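Local structure of Myo-inositol phosphohydrolase (Mitsuokella multacida, 4WU3) at residues H140-G146 / Q212-R216; L48-R54 / T132-A138. The protein probably dephosphorylates myo-inositol hexakisphosphate (phytate) at its 3-phosphate, as a PTP-like phosphatase of tandem-repeat sequence, and binds inositol-(1,3,4,5)-tetrakisphosphate. The protein carries 2 engineered substitutions. All coordinates share one frame; numbering follows the deposited sequence.

Contact 1 of 2, residues H140-G146 / Q212-R216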
loop_
_atom_site.group_PDB
_atom_site.type_symbol
_atom_site.label_atom_id
_atom_site.label_comp_id
_atom_site.label_asym_id
_atom_site.label_seq_id
_atom_site.Cartn_x
_atom_site.Cartn_y
_atom_site.Cartn_z
ATOM N N HIS A 140 14.931 -0.421 -0.725
ATOM C CA HIS A 140 13.757 -1.027 -1.361
ATOM C C HIS A 140 13.811 -0.984 -2.881
ATOM O O HIS A 140 12.783 -1.173 -3.519
ATOM C CB HIS A 140 12.460 -0.329 -0.948
ATOM C CG HIS A 140 12.171 -0.379 0.516
ATOM N ND1 HIS A 140 11.720 -1.519 1.145
ATOM C CD2 HIS A 140 12.215 0.586 1.466
ATOM C CE1 HIS A 140 11.530 -1.262 2.428
ATOM N NE2 HIS A 140 11.827 0.006 2.649
ATOM N N ASP A 141 14.993 -0.741 -3.450
ATOM C CA ASP A 141 15.167 -0.617 -4.909
ATOM C C ASP A 141 14.270 0.456 -5.531
ATOM O O ASP A 141 13.720 0.276 -6.635
ATOM C CB ASP A 141 14.943 -1.956 -5.611
ATOM C CG ASP A 141 15.362 -1.925 -7.071
ATOM O OD1 ASP A 141 16.203 -1.069 -7.459
ATOM O OD2 ASP A 141 14.842 -2.766 -7.837
ATOM N N TRP A 142 14.139 1.580 -4.823
ATOM C CA TRP A 142 13.300 2.682 -5.274
ATOM C C TRP A 142 14.124 3.902 -5.691
ATOM O O TRP A 142 13.767 5.056 -5.403
ATOM C CB TRP A 142 12.284 3.050 -4.191
ATOM C CG TRP A 142 11.126 2.058 -4.076
ATOM C CD1 TRP A 142 10.670 1.217 -5.044
ATOM C CD2 TRP A 142 10.288 1.850 -2.937
ATOM N NE1 TRP A 142 9.599 0.494 -4.582
ATOM C CE2 TRP A 142 9.343 0.863 -3.290
ATOM C CE3 TRP A 142 10.256 2.388 -1.641
ATOM C CZ2 TRP A 142 8.382 0.401 -2.396
ATOM C CZ3 TRP A 142 9.293 1.941 -0.761
ATOM C CH2 TRP A 142 8.366 0.964 -1.136
ATOM N N GLY A 143 15.213 3.639 -6.410
ATOM C CA GLY A 143 16.134 4.696 -6.826
ATOM C C GLY A 143 15.457 5.807 -7.607
ATOM O O GLY A 143 15.906 6.949 -7.578
ATOM N N ASN A 144 14.387 5.465 -8.322
ATOM C CA ASN A 144 13.648 6.431 -9.127
ATOM C C ASN A 144 12.225 6.607 -8.608
ATOM O O ASN A 144 11.281 6.868 -9.366
ATOM C CB ASN A 144 13.663 6.021 -10.600
ATOM C CG ASN A 144 14.984 6.351 -11.274
ATOM O OD1 ASN A 144 15.635 7.327 -10.912
ATOM N ND2 ASN A 144 15.383 5.545 -12.259
ATOM N N ASP A 145 12.096 6.478 -7.292
ATOM C CA ASP A 145 10.815 6.587 -6.614
ATOM C C ASP A 145 10.000 7.794 -7.080
ATOM O O ASP A 145 10.430 8.935 -6.946
ATOM C CB ASP A 145 11.067 6.693 -5.116
ATOM C CG ASP A 145 9.811 6.580 -4.306
ATOM O OD1 ASP A 145 8.764 6.162 -4.852
ATOM O OD2 ASP A 145 9.869 6.918 -3.106
ATOM N N GLY A 146 8.821 7.534 -7.622
ATOM C CA GLY A 146 7.877 8.594 -7.972
ATOM C C GLY A 146 8.054 9.200 -9.353
ATOM O O GLY A 146 7.188 9.922 -9.829
ATOM N N GLN A 212 8.138 0.574 -10.987
ATOM C CA GLN A 212 8.740 0.581 -9.671
ATOM C C GLN A 212 8.758 -0.836 -9.121
ATOM O O GLN A 212 7.760 -1.558 -9.210
ATOM C CB GLN A 212 7.945 1.476 -8.705
ATOM C CG GLN A 212 7.785 2.918 -9.140
ATOM C CD GLN A 212 9.072 3.711 -9.037
ATOM O OE1 GLN A 212 9.698 3.750 -7.981
ATOM N NE2 GLN A 212 9.467 4.360 -10.132
ATOM N N ASP A 213 9.884 -1.217 -8.529
ATOM C CA ASP A 213 9.997 -2.496 -7.870
ATOM C C ASP A 213 8.936 -2.577 -6.780
ATOM O O ASP A 213 8.624 -1.584 -6.121
ATOM C CB ASP A 213 11.396 -2.643 -7.280
ATOM C CG ASP A 213 11.769 -4.073 -6.970
ATOM O OD1 ASP A 213 10.902 -4.973 -7.000
ATOM O OD2 ASP A 213 12.957 -4.301 -6.686
ATOM N N HIS A 214 8.370 -3.770 -6.625
ATOM C CA HIS A 214 7.422 -4.092 -5.545
ATOM C C HIS A 214 5.932 -3.840 -5.823
ATOM O O HIS A 214 5.099 -4.261 -5.038
ATOM C CB HIS A 214 7.829 -3.383 -4.254
ATOM C CG HIS A 214 9.222 -3.709 -3.804
ATOM N ND1 HIS A 214 9.617 -4.985 -3.451
ATOM C CD2 HIS A 214 10.308 -2.920 -3.637
ATOM C CE1 HIS A 214 10.891 -4.965 -3.101
ATOM N NE2 HIS A 214 11.330 -3.723 -3.193
ATOM N N PHE A 215 5.598 -3.190 -6.932
ATOM C CA PHE A 215 4.233 -2.776 -7.193
ATOM C C PHE A 215 3.767 -3.227 -8.560
ATOM O O PHE A 215 4.575 -3.556 -9.425
ATOM C CB PHE A 215 4.108 -1.257 -7.154
ATOM C CG PHE A 215 4.390 -0.647 -5.812
ATOM C CD1 PHE A 215 3.665 -1.025 -4.693
ATOM C CD2 PHE A 215 5.360 0.328 -5.680
ATOM C CE1 PHE A 215 3.917 -0.453 -3.472
ATOM C CE2 PHE A 215 5.612 0.907 -4.465
ATOM C CZ PHE A 215 4.893 0.513 -3.355
ATOM N N ARG A 216 2.453 -3.225 -8.745
ATOM C CA ARG A 216 1.838 -3.482 -10.042
ATOM C C ARG A 216 2.142 -2.332 -10.973
ATOM O O ARG A 216 2.415 -1.228 -10.521
ATOM C CB ARG A 216 0.319 -3.591 -9.889
ATOM C CG ARG A 216 -0.284 -2.443 -9.074
ATOM C CD ARG A 216 -1.753 -2.239 -9.395
ATOM N NE ARG A 216 -1.914 -1.800 -10.776
ATOM C CZ ARG A 216 -3.075 -1.476 -11.331
ATOM N NH1 ARG A 216 -4.199 -1.543 -10.625
ATOM N NH2 ARG A 216 -3.109 -1.072 -12.591
HETATM O O HOH W 1 12.255 0.382 -9.064
HETATM O O HOH W 2 12.436 3.437 -8.683
HETATM O O HOH W 3 8.208 3.495 -5.629
#
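Trp142 carries the tight part of this loop-to-loop contact, its indole wedged against the type II turn Gln212-Phe215. Its NE1 points at Asp213 O, 2.8 Å away and nearly in the indole plane, in a fairly straight bond (164° at the hydrogen) that satisfies the ring nitrogen at the middle of the turn. The His214 imidazole meets the same indole in an offset edge-to-face pair, planes 89° apart, its edge turned to the face of the five-membered ring. Phe215 lies almost parallel to the six-membered ring but slid aside, touching through CE2 and CZ, with CE2 3.5 Å from Trp142 CZ2. Trp142 CG stands anti to the carbonyl carbon (chi1 -75°), which swings the indole across to all three residues. Beside this cluster the carboxylates of Asp141 and Asp213 stand nearly perpendicular, with Asp141 OD2 2.7 Å from Asp213 OD2.

The Gln212 side is looser and wetter. Bent at its second torsion, the Gln212 side chain brings NE2 to Asn144 O at 3.2 Å, a bond from above the carbonyl plane rather than onto a lone pair. Gln212 OE1 instead takes hydrogens from two waters, one accepting from Asn144 N and the other donating to Asp145 OD1. A third water joins Asp141 O to Asp213 N.

His214 belongs to an inositol tetrakisphosphate pocket, so the aromatic packing borders a ligand site. The second subunit adds Tyr292 edge-to-face with Trp142, and its Asn291 bonds Asp145 OD2. Segment 140-146 links strand 132-137 to helix 149-161, against which Asn144 packs; segment 212-216 runs from strand 205-211 to helix 219-230, with Phe215 resting on helix 291-313.

Contact 2 of 2, residues L48-R54 / T132-A138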
loop_
_atom_site.group_PDB
_atom_site.type_symbol
_atom_site.label_atom_id
_atom_site.label_comp_id
_atom_site.label_asym_id
_atom_site.label_seq_id
_atom_site.Cartn_x
_atom_site.Cartn_y
_atom_site.Cartn_z
ATOM N N LEU A 48 22.130 6.489 -2.848
ATOM C CA LEU A 48 22.017 5.912 -4.179
ATOM C C LEU A 48 23.339 5.277 -4.556
ATOM O O LEU A 48 24.318 5.977 -4.804
ATOM C CB LEU A 48 21.643 6.986 -5.205
ATOM C CG LEU A 48 21.240 6.468 -6.589
ATOM C CD1 LEU A 48 19.906 5.747 -6.520
ATOM C CD2 LEU A 48 21.159 7.612 -7.584
ATOM N N ALA A 49 23.369 3.949 -4.599
ATOM C CA ALA A 49 24.631 3.248 -4.795
ATOM C C ALA A 49 24.690 2.525 -6.128
ATOM O O ALA A 49 23.762 1.808 -6.506
ATOM C CB ALA A 49 24.868 2.278 -3.656
ATOM N N LEU A 50 25.788 2.720 -6.850
ATOM C CA LEU A 50 25.989 2.002 -8.095
ATOM C C LEU A 50 26.453 0.631 -7.698
ATOM O O LEU A 50 27.443 0.507 -6.992
ATOM C CB LEU A 50 27.029 2.690 -8.975
ATOM C CG LEU A 50 27.418 1.987 -10.287
ATOM C CD1 LEU A 50 26.199 1.693 -11.150
ATOM C CD2 LEU A 50 28.413 2.825 -11.074
ATOM N N LYS A 51 25.737 -0.402 -8.132
ATOM C CA LYS A 51 26.114 -1.758 -7.772
ATOM C C LYS A 51 25.947 -2.732 -8.924
ATOM O O LYS A 51 25.318 -2.428 -9.941
ATOM C CB LYS A 51 25.331 -2.236 -6.548
ATOM C CG LYS A 51 23.826 -2.227 -6.725
ATOM C CD LYS A 51 23.307 -3.497 -7.371
ATOM C CE LYS A 51 21.843 -3.696 -6.990
ATOM N NZ LYS A 51 21.218 -4.857 -7.667
ATOM N N ILE A 52 26.530 -3.911 -8.735
ATOM C CA ILE A 52 26.514 -4.968 -9.724
ATOM C C ILE A 52 25.203 -5.756 -9.650
ATOM O O ILE A 52 24.822 -6.238 -8.592
ATOM C CB ILE A 52 27.730 -5.895 -9.513
ATOM C CG1 ILE A 52 29.030 -5.129 -9.800
ATOM C CG2 ILE A 52 27.646 -7.134 -10.390
ATOM C CD1 ILE A 52 30.295 -5.856 -9.388
ATOM N N ASP A 53 24.507 -5.856 -10.781
ATOM C CA ASP A 53 23.283 -6.637 -10.875
ATOM C C ASP A 53 23.629 -8.077 -11.251
ATOM O O ASP A 53 23.216 -9.030 -10.582
ATOM C CB ASP A 53 22.352 -6.062 -11.956
ATOM C CG ASP A 53 21.758 -4.706 -11.593
ATOM O OD1 ASP A 53 21.645 -4.376 -10.398
ATOM O OD2 ASP A 53 21.381 -3.971 -12.531
ATOM N N ARG A 54 24.374 -8.216 -12.352
ATOM C CA ARG A 54 24.787 -9.517 -12.873
ATOM C C ARG A 54 26.240 -9.489 -13.345
ATOM O O ARG A 54 26.593 -8.749 -14.262
ATOM C CB ARG A 54 23.911 -9.940 -14.058
ATOM C CG ARG A 54 22.408 -9.946 -13.795
ATOM C CD ARG A 54 22.033 -10.937 -12.716
ATOM N NE ARG A 54 22.232 -12.299 -13.183
ATOM C CZ ARG A 54 22.042 -13.381 -12.442
ATOM N NH1 ARG A 54 21.637 -13.277 -11.190
ATOM N NH2 ARG A 54 22.245 -14.576 -12.967
ATOM N N THR A 132 28.918 -6.574 -17.929
ATOM C CA THR A 132 28.422 -6.616 -16.563
ATOM C C THR A 132 27.220 -5.685 -16.385
ATOM O O THR A 132 27.255 -4.520 -16.796
ATOM C CB THR A 132 29.496 -6.178 -15.552
ATOM O OG1 THR A 132 30.694 -6.954 -15.726
ATOM C CG2 THR A 132 28.966 -6.344 -14.126
ATOM N N ALA A 133 26.156 -6.200 -15.779
ATOM C CA ALA A 133 24.970 -5.389 -15.548
ATOM C C ALA A 133 25.087 -4.685 -14.220
ATOM O O ALA A 133 25.378 -5.299 -13.195
ATOM C CB ALA A 133 23.705 -6.231 -15.588
ATOM N N VAL A 134 24.845 -3.383 -14.255
ATOM C CA VAL A 134 24.886 -2.555 -13.056
ATOM C C VAL A 134 23.626 -1.710 -12.951
ATOM O O VAL A 134 22.931 -1.481 -13.943
ATOM C CB VAL A 134 26.098 -1.617 -13.086
ATOM C CG1 VAL A 134 27.371 -2.424 -13.252
ATOM C CG2 VAL A 134 25.946 -0.606 -14.211
ATOM N N SER A 135 23.333 -1.235 -11.749
ATOM C CA SER A 135 22.167 -0.381 -11.552
ATOM C C SER A 135 22.385 0.531 -10.368
ATOM O O SER A 135 23.244 0.282 -9.547
ATOM C CB SER A 135 20.899 -1.222 -11.329
ATOM O OG SER A 135 20.935 -1.881 -10.074
ATOM N N TRP A 136 21.589 1.588 -10.296
ATOM C CA TRP A 136 21.637 2.509 -9.186
ATOM C C TRP A 136 20.589 2.119 -8.155
ATOM O O TRP A 136 19.376 2.196 -8.397
ATOM C CB TRP A 136 21.459 3.954 -9.678
ATOM C CG TRP A 136 22.706 4.476 -10.281
ATOM C CD1 TRP A 136 23.663 5.230 -9.664
ATOM C CD2 TRP A 136 23.171 4.250 -11.614
ATOM N NE1 TRP A 136 24.687 5.500 -10.539
ATOM C CE2 TRP A 136 24.408 4.904 -11.740
ATOM C CE3 TRP A 136 22.657 3.560 -12.715
ATOM C CZ2 TRP A 136 25.134 4.896 -12.921
ATOM C CZ3 TRP A 136 23.381 3.547 -13.881
ATOM C CH2 TRP A 136 24.608 4.216 -13.979
ATOM N N PHE A 137 21.078 1.685 -6.999
ATOM C CA PHE A 137 20.216 1.138 -5.967
ATOM C C PHE A 137 20.028 2.078 -4.775
ATOM O O PHE A 137 20.990 2.572 -4.196
ATOM C CB PHE A 137 20.789 -0.195 -5.485
ATOM C CG PHE A 137 19.974 -0.849 -4.414
ATOM C CD1 PHE A 137 18.949 -1.702 -4.729
ATOM C CD2 PHE A 137 20.243 -0.603 -3.088
ATOM C CE1 PHE A 137 18.198 -2.302 -3.731
ATOM C CE2 PHE A 137 19.501 -1.197 -2.093
ATOM C CZ PHE A 137 18.474 -2.042 -2.411
ATOM N N ALA A 138 18.771 2.318 -4.429
ATOM C CA ALA A 138 18.399 2.928 -3.157
ATOM C C ALA A 138 17.590 1.907 -2.344
ATOM O O ALA A 138 17.181 0.869 -2.875
ATOM C CB ALA A 138 17.570 4.184 -3.394
#
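Leu50 and Trp136 form a non-hydrogen-bonded pair whose side chains run alongside each other in the same direction. With CG anti to the backbone N (chi1 176°), Leu50 lays CD1 over the centre of the indole's six-membered ring, a CH-pi contact at 3.8 Å from CD1 to the centroid. The same methyl also touches Val134 CB, while Leu48 CD1 packs on Trp136 CB at 3.9 Å.

The other face, with Lys51, Ser135 and Phe137, is polar at its middle. Asp53 OD1 receives two donors: Ser135 OG, 2.6 Å away on the syn lone pair, and Lys51 NZ, 2.8 Å away in a salt bridge. The aliphatic part of Lys51 lies against Phe137, CG to CB 3.9 Å. Asp53 OD2 is paired with Arg122, so an asparagine at Asp53 would probably leave Lys51 and Arg122 without their shared countercharge.

Asp53 and Arg54 both face Ala133 in a classic beta bulge. Ala133 O accepts from Asp53 N at 2.6 Å and Arg54 N at 3.2 Å, both from the same face of its plane.

These antiparallel strands adjoin in the sheet: 132-137 continues to strand 126-129, while Leu50 and Ile52 bond through their backbones to Tyr172 of strand 168-175. Strand 180-188 packs against Ala49, Lys51 and Ile52.

Contact 2 is a buried pairing of two sheet strands, whereas contact 1 is partly buried, made of two loops, and reaches both the second subunit and a ligand pocket. Accordingly, regular backbone bonds dominate contact 2, and its charges are matched within the protein; contact 1 relies on side-chain and water bridges, an aromatic cluster and two closely placed acids. Strand 132-137 leads straight into the loop 140-146, so the two are consecutive along the chain, with centres about 14 Å apart. They also touch: Gly143 CA packs against Ala138 CB at 3.8 Å and Leu48 CD1 at 3.9 Å, bringing the loop up against the end of the strand pair.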